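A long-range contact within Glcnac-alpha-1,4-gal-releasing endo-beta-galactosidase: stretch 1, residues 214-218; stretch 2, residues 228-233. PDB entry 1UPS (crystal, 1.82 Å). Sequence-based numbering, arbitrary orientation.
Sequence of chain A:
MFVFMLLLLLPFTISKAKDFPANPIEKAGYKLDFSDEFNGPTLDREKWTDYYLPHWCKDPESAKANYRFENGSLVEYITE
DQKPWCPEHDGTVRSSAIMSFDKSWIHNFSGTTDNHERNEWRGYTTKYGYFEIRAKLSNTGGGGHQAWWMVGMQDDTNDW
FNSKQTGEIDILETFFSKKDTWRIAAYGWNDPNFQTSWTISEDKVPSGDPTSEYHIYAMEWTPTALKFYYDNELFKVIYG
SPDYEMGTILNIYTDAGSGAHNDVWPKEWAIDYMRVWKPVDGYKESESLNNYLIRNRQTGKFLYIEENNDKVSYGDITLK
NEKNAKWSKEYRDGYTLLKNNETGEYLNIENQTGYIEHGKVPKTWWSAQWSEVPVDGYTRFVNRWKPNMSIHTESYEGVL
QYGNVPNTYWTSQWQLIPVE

Stretch 1 (214-218) YHIYA
Stretch 2 228-233: FYYDNE

Where a β-strand ends in a tight turn, a side chain can carry on the pairing that the backbone gives up; residues 214–218 and 228–233 of this endo-β-galactosidase illustrate the principle. Strands 215–218 (extended, phi −104 to −145, psi 129 to 163) and 228–230 run antiparallel, their N-to-C directions at 173° and their axes approaching to 4.9 Å. The contact buries 430 Å², both sides summed; H215, I216 (chi1 m, chi2 t), Y217, A218, F228 and Y230 are buried, Y229 and D231 partly exposed.

F228, extended (phi/psi −110/133, chi1 m), contributes chiefly backbone: its CA lies 3.2 Å from A218 O in a CA-H...O contact. Y229 (−124/133, chi1 m) forms the hydrogen-bonded pair with A218, CA atoms 5.0 Å apart. Y229 N donates to A218 O at 2.8 Å, and A218 N returns a bond to Y229 O at 3.0 Å. Both side chains project from the same sheet face, where the small alanine methyl packs with CB 4.2 Å from Y229 CB.

Y230 (−113/121) faces Y217 in the next, non-hydrogen-bonded pair, and their side chains bring broad aromatic surfaces together on the other face. With Y230 chi1 t and Y217 chi1 m, the edge of the Y230 ring turns toward the face of Y217, offset, with centroids 5.7 Å apart, planes at 61° and Y230 CD1 3.7 Å from Y217 CE2. The Y230 ring also lies nearly parallel to that of H215, at 13°, but slid to a 5.3 Å centroid separation.

A type I' turn from Y230 to E233 follows, with D231 (47/46) and N232 (72/11) both at positive phi. D231 N still bonds I216 O at 2.8 Å. The D231 side chain, chi1 m, then reaches back: D231 OD2 accepts from I216 N at 2.8 Å, nearly linearly, while D231 OD1 accepts from H215 ND1 at 2.7 Å, with a weak second bond from H215 ND1 to D231 OD2 at 3.4 Å. A two-oxygen carboxylate suits this double task, engaging backbone and imidazole (H215 chi1 m, chi2 −88°) together. N232 is exposed.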

ATOM      1  N   TYR A 214      14.927  -9.964   8.620  1.00 11.66           N
ATOM      2  CA  TYR A 214      14.742  -8.685   7.948  1.00 10.98           C
ATOM      3  C   TYR A 214      14.126  -8.933   6.576  1.00 11.13           C
ATOM      4  O   TYR A 214      14.587  -9.830   5.834  1.00 11.82           O
ATOM      5  CB  TYR A 214      16.070  -7.964   7.760  1.00 11.39           C
ATOM      6  CG  TYR A 214      16.545  -7.312   9.025  1.00 11.86           C
ATOM      7  CD1 TYR A 214      16.095  -6.032   9.390  1.00  9.95           C
ATOM      8  CD2 TYR A 214      17.423  -7.983   9.876  1.00 14.58           C
ATOM      9  CE1 TYR A 214      16.561  -5.414  10.577  1.00 11.40           C
ATOM     10  CE2 TYR A 214      17.884  -7.389  11.052  1.00 15.22           C
ATOM     11  CZ  TYR A 214      17.434  -6.113  11.407  1.00 13.96           C
ATOM     12  OH  TYR A 214      17.896  -5.543  12.582  1.00 14.60           O
ATOM     13  N   HIS A 215      13.095  -8.143   6.256  1.00 10.52           N
ATOM     14  CA  HIS A 215      12.518  -8.116   4.910  1.00 10.92           C
ATOM     15  C   HIS A 215      12.347  -6.679   4.452  1.00 10.77           C
ATOM     16  O   HIS A 215      12.448  -5.759   5.256  1.00 10.87           O
ATOM     17  CB  HIS A 215      11.210  -8.910   4.858  1.00 11.21           C
ATOM     18  CG  HIS A 215      11.439 -10.375   5.010  1.00 10.63           C
ATOM     19  ND1 HIS A 215      11.711 -11.193   3.933  1.00 12.12           N
ATOM     20  CD2 HIS A 215      11.561 -11.149   6.116  1.00 11.91           C
ATOM     21  CE1 HIS A 215      11.935 -12.424   4.367  1.00 13.31           C
ATOM     22  NE2 HIS A 215      11.857 -12.424   5.688  1.00 12.78           N
ATOM     23  N   ILE A 216      12.161  -6.493   3.149  1.00 10.19           N
ATOM     24  CA  ILE A 216      12.061  -5.161   2.580  1.00  9.83           C
ATOM     25  C   ILE A 216      10.593  -4.874   2.261  1.00  9.65           C
ATOM     26  O   ILE A 216       9.919  -5.670   1.591  1.00 10.15           O
ATOM     27  CB  ILE A 216      12.988  -5.017   1.303  1.00  9.88           C
ATOM     28  CG1 ILE A 216      14.467  -5.232   1.688  1.00  9.58           C
ATOM     29  CG2 ILE A 216      12.837  -3.646   0.683  1.00  9.82           C
ATOM     30  CD1 ILE A 216      15.470  -5.105   0.510  1.00 11.66           C
ATOM     31  N   TYR A 217      10.116  -3.728   2.742  1.00  9.60           N
ATOM     32  CA  TYR A 217       8.753  -3.253   2.508  1.00  9.33           C
ATOM     33  C   TYR A 217       8.857  -1.921   1.790  1.00  9.98           C
ATOM     34  O   TYR A 217       9.611  -1.044   2.207  1.00 10.30           O
ATOM     35  CB  TYR A 217       8.020  -3.048   3.854  1.00  9.33           C
ATOM     36  CG  TYR A 217       7.966  -4.325   4.677  1.00  9.55           C
ATOM     37  CD1 TYR A 217       8.932  -4.595   5.649  1.00 10.58           C
ATOM     38  CD2 TYR A 217       6.955  -5.265   4.464  1.00 10.29           C
ATOM     39  CE1 TYR A 217       8.878  -5.783   6.420  1.00 10.57           C
ATOM     40  CE2 TYR A 217       6.889  -6.446   5.213  1.00  9.05           C
ATOM     41  CZ  TYR A 217       7.867  -6.695   6.182  1.00 11.77           C
ATOM     42  OH  TYR A 217       7.813  -7.856   6.914  1.00 11.74           O
ATOM     43  N   ALA A 218       8.097  -1.758   0.718  1.00 10.06           N
ATOM     44  CA  ALA A 218       8.181  -0.520  -0.056  1.00 10.25           C
ATOM     45  C   ALA A 218       6.837  -0.112  -0.633  1.00 10.37           C
ATOM     46  O   ALA A 218       5.958  -0.955  -0.866  1.00 10.27           O
ATOM     47  CB  ALA A 218       9.244  -0.641  -1.189  1.00 10.00           C
ATOM     48  N   PHE A 228       2.591  -1.454  -3.546  1.00 10.45           N
ATOM     49  CA  PHE A 228       3.334  -1.974  -2.397  1.00 10.16           C
ATOM     50  C   PHE A 228       4.136  -3.208  -2.782  1.00  9.68           C
ATOM     51  O   PHE A 228       3.598  -4.094  -3.425  1.00 10.16           O
ATOM     52  CB  PHE A 228       2.342  -2.310  -1.282  1.00  8.84           C
ATOM     53  CG  PHE A 228       1.551  -1.117  -0.831  1.00  9.88           C
ATOM     54  CD1 PHE A 228       2.035  -0.291   0.178  1.00 11.00           C
ATOM     55  CD2 PHE A 228       0.351  -0.803  -1.452  1.00  9.30           C
ATOM     56  CE1 PHE A 228       1.302   0.855   0.583  1.00  9.98           C
ATOM     57  CE2 PHE A 228      -0.394   0.331  -1.059  1.00 11.15           C
ATOM     58  CZ  PHE A 228       0.094   1.147  -0.046  1.00  9.87           C
ATOM     59  N   TYR A 229       5.411  -3.243  -2.371  1.00 11.15           N
ATOM     60  CA  TYR A 229       6.365  -4.286  -2.773  1.00 10.74           C
ATOM     61  C   TYR A 229       6.969  -4.976  -1.557  1.00 10.55           C
ATOM     62  O   TYR A 229       7.388  -4.307  -0.605  1.00 10.23           O
ATOM     63  CB  TYR A 229       7.512  -3.674  -3.600  1.00 11.05           C
ATOM     64  CG  TYR A 229       7.048  -3.044  -4.882  1.00 11.92           C
ATOM     65  CD1 TYR A 229       7.060  -3.768  -6.078  1.00 13.16           C
ATOM     66  CD2 TYR A 229       6.572  -1.724  -4.901  1.00 12.93           C
ATOM     67  CE1 TYR A 229       6.609  -3.185  -7.262  1.00 14.40           C
ATOM     68  CE2 TYR A 229       6.114  -1.149  -6.066  1.00 12.61           C
ATOM     69  CZ  TYR A 229       6.146  -1.883  -7.247  1.00 15.18           C
ATOM     70  OH  TYR A 229       5.685  -1.303  -8.418  1.00 15.89           O
ATOM     71  N   TYR A 230       6.995  -6.307  -1.594  1.00  9.68           N
ATOM     72  CA  TYR A 230       7.604  -7.119  -0.537  1.00  9.85           C
ATOM     73  C   TYR A 230       8.808  -7.805  -1.127  1.00 10.16           C
ATOM     74  O   TYR A 230       8.670  -8.566  -2.092  1.00 10.76           O
ATOM     75  CB  TYR A 230       6.627  -8.187  -0.063  1.00 10.12           C
ATOM     76  CG  TYR A 230       7.166  -9.133   1.015  1.00 10.16           C
ATOM     77  CD1 TYR A 230       7.239  -8.718   2.354  1.00 11.24           C
ATOM     78  CD2 TYR A 230       7.548 -10.452   0.698  1.00 12.21           C
ATOM     79  CE1 TYR A 230       7.686  -9.576   3.360  1.00 11.72           C
ATOM     80  CE2 TYR A 230       8.013 -11.333   1.700  1.00 10.83           C
ATOM     81  CZ  TYR A 230       8.063 -10.888   3.030  1.00 11.77           C
ATOM     82  OH  TYR A 230       8.512 -11.724   4.030  1.00 11.06           O
ATOM     83  N   ASP A 231       9.984  -7.549  -0.547  1.00 10.33           N
ATOM     84  CA  ASP A 231      11.240  -8.080  -1.090  1.00 10.43           C
ATOM     85  C   ASP A 231      11.308  -7.867  -2.602  1.00 10.48           C
ATOM     86  O   ASP A 231      11.652  -8.782  -3.369  1.00 10.53           O
ATOM     87  CB  ASP A 231      11.400  -9.556  -0.711  1.00 10.56           C
ATOM     88  CG  ASP A 231      11.645  -9.735   0.763  1.00 11.37           C
ATOM     89  OD1 ASP A 231      11.584 -10.886   1.248  1.00 10.44           O
ATOM     90  OD2 ASP A 231      11.897  -8.759   1.507  1.00 10.88           O
ATOM     91  N   ASN A 232      10.967  -6.645  -3.004  1.00 10.96           N
ATOM     92  CA  ASN A 232      11.073  -6.174  -4.397  1.00 11.85           C
ATOM     93  C   ASN A 232      10.061  -6.732  -5.393  1.00 12.83           C
ATOM     94  O   ASN A 232      10.251  -6.566  -6.608  1.00 13.88           O
ATOM     95  CB  ASN A 232      12.505  -6.375  -4.954  1.00 12.53           C
ATOM     96  CG  ASN A 232      13.556  -5.647  -4.144  1.00 12.84           C
ATOM     97  OD1 ASN A 232      13.278  -4.591  -3.552  1.00 14.24           O
ATOM     98  ND2 ASN A 232      14.788  -6.194  -4.124  1.00 10.72           N
ATOM     99  N   GLU A 233       9.028  -7.420  -4.901  1.00 12.65           N
ATOM    100  CA  GLU A 233       7.983  -7.989  -5.764  1.00 12.80           C
ATOM    101  C   GLU A 233       6.610  -7.399  -5.423  1.00 11.54           C
ATOM    102  O   GLU A 233       6.239  -7.284  -4.240  1.00 10.73           O
ATOM    103  CB  GLU A 233       7.922  -9.522  -5.645  1.00 14.24           C
ATOM    104  CG  GLU A 233       6.838 -10.151  -6.537  1.00 18.72           C
ATOM    105  CD  GLU A 233       6.799 -11.677  -6.488  1.00 26.63           C
ATOM    106  OE1 GLU A 233       6.111 -12.237  -5.583  1.00 29.04           O
ATOM    107  OE2 GLU A 233       7.444 -12.313  -7.367  1.00 28.50           O
TER